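Local atomic coordinates of putative dehydrogenase (Amycolatopsis orientalis, PDB entry 5A9T), a protein that probably acts as an NADPH-dependent imine reductase, reducing cyclic imines to chiral amines. Residues Ser18-Ala23 with Ala152-Pro157. Residues are numbered along the deposited sequence; the frame is centred on the assembly and turned at random.
Sequences SALAAA and AGLGDP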
loop_
_atom_site.group_PDB
_atom_site.type_symbol
_atom_site.label_atom_id
_atom_site.label_comp_id
_atom_site.label_asym_id
_atom_site.label_seq_id
_atom_site.Cartn_x
_atom_site.Cartn_y
_atom_site.Cartn_z
ATOM N N SER A 18 -12.141 -27.201 -7.493
ATOM C CA SER A 18 -11.360 -28.344 -7.224
ATOM C C SER A 18 -10.487 -28.229 -5.981
ATOM O O SER A 18 -10.343 -29.153 -5.159
ATOM C CB SER A 18 -10.451 -28.627 -8.421
ATOM O OG SER A 18 -11.215 -28.960 -9.560
ATOM N N ALA A 19 -9.863 -27.024 -5.768
ATOM C CA ALA A 19 -9.099 -26.779 -4.549
ATOM C C ALA A 19 -9.953 -26.846 -3.243
ATOM O O ALA A 19 -9.554 -27.356 -2.257
ATOM C CB ALA A 19 -8.361 -25.456 -4.631
ATOM N N LEU A 20 -11.177 -26.346 -3.363
ATOM C CA LEU A 20 -12.097 -26.456 -2.254
ATOM C C LEU A 20 -12.412 -27.906 -1.914
ATOM O O LEU A 20 -12.363 -28.322 -0.776
ATOM C CB LEU A 20 -13.398 -25.713 -2.551
ATOM C CG LEU A 20 -13.320 -24.223 -2.839
ATOM C CD1 LEU A 20 -14.573 -23.541 -3.422
ATOM C CD2 LEU A 20 -12.846 -23.433 -1.652
ATOM N N ALA A 21 -12.732 -28.680 -2.924
ATOM C CA ALA A 21 -13.043 -30.034 -2.673
ATOM C C ALA A 21 -11.856 -30.841 -2.115
ATOM O O ALA A 21 -12.019 -31.582 -1.171
ATOM C CB ALA A 21 -13.527 -30.667 -3.964
ATOM N N ALA A 22 -10.656 -30.594 -2.643
ATOM C CA ALA A 22 -9.473 -31.218 -2.138
ATOM C C ALA A 22 -9.173 -30.897 -0.703
ATOM O O ALA A 22 -8.882 -31.774 0.089
ATOM C CB ALA A 22 -8.281 -30.906 -3.004
ATOM N N ALA A 23 -9.383 -29.604 -0.319
ATOM C CA ALA A 23 -9.197 -29.215 1.040
ATOM C C ALA A 23 -10.180 -29.910 1.944
ATOM O O ALA A 23 -9.881 -30.294 3.071
ATOM C CB ALA A 23 -9.248 -27.705 1.129
ATOM N N ALA A 152 -13.700 -23.276 8.341
ATOM C CA ALA A 152 -12.305 -22.988 8.751
ATOM C C ALA A 152 -11.332 -23.937 8.180
ATOM O O ALA A 152 -10.127 -23.612 8.058
ATOM C CB ALA A 152 -12.253 -22.951 10.217
ATOM N N GLY A 153 -11.713 -25.115 7.684
ATOM C CA GLY A 153 -10.817 -25.968 6.904
ATOM C C GLY A 153 -10.346 -25.407 5.584
ATOM O O GLY A 153 -9.440 -25.905 4.977
ATOM N N LEU A 154 -11.136 -24.425 5.016
ATOM C CA LEU A 154 -10.816 -23.839 3.778
ATOM C C LEU A 154 -9.866 -22.617 3.980
ATOM O O LEU A 154 -9.064 -22.275 3.080
ATOM C CB LEU A 154 -12.069 -23.370 3.058
ATOM C CG LEU A 154 -13.148 -24.472 2.813
ATOM C CD1 LEU A 154 -14.399 -23.907 2.201
ATOM C CD2 LEU A 154 -12.594 -25.556 1.912
ATOM N N GLY A 155 -10.097 -21.895 5.031
ATOM C CA GLY A 155 -9.370 -20.639 5.323
ATOM C C GLY A 155 -9.992 -19.992 6.519
ATOM O O GLY A 155 -11.115 -20.341 6.957
ATOM N N ASP A 156 -9.346 -19.027 7.149
ATOM C CA ASP A 156 -9.844 -18.335 8.248
ATOM C C ASP A 156 -11.159 -17.651 7.886
ATOM O O ASP A 156 -11.143 -16.775 7.035
ATOM C CB ASP A 156 -8.892 -17.236 8.756
ATOM C CG ASP A 156 -9.336 -16.622 10.050
ATOM O OD1 ASP A 156 -10.021 -17.284 10.846
ATOM O OD2 ASP A 156 -8.937 -15.438 10.344
ATOM N N PRO A 157 -12.280 -17.976 8.539
ATOM C CA PRO A 157 -13.537 -17.456 8.083
ATOM C C PRO A 157 -13.886 -16.168 8.845
ATOM O O PRO A 157 -13.835 -16.134 10.072
ATOM C CB PRO A 157 -14.504 -18.565 8.439
ATOM C CG PRO A 157 -13.920 -19.214 9.625
ATOM C CD PRO A 157 -12.450 -19.093 9.500
#
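Ala23 and Leu154 have the nearest CA atoms, 6.2 Å apart. Residues 18-23 lie within helix 15-26. Residues 152-157 run from the end of helix 141-152 through a short loop into strand 156-161. No hydrogen bond joins the two segments; methyl groups carry the contact. Leu154 contributes the largest share. Its CD2 methyl reaches the helix between Leu20 and Ala23, one turn apart. There CD2 of Leu154 lies 4.1 Å from CB of Ala23, which points at the loop. The same methyl is 3.9 Å from the backbone O of Leu20. The side chains of Leu20 and Leu154 cross at about a right angle, and CD2 of Leu20 meets both CD1 and CD2 of Leu154 at 4.2 Å. In Leu20, CG stands anti to the carbonyl carbon (chi1 -59°), which brings the branch end closer to the loop than its CB. Gly153 adds its O, 4.3 Å from CB of Ala23. Phe135 of strand 134-139 touches both leucines. Helix 15-26 overlaps a GxGxxG pattern (Gly12, Gly14, Gly17); Gly14 and Gly17 bind NADP(+), absent from this chain. The contact packs the first helix of a Rossmann-type dinucleotide-binding domain against the loop entering the last strand of its sheet.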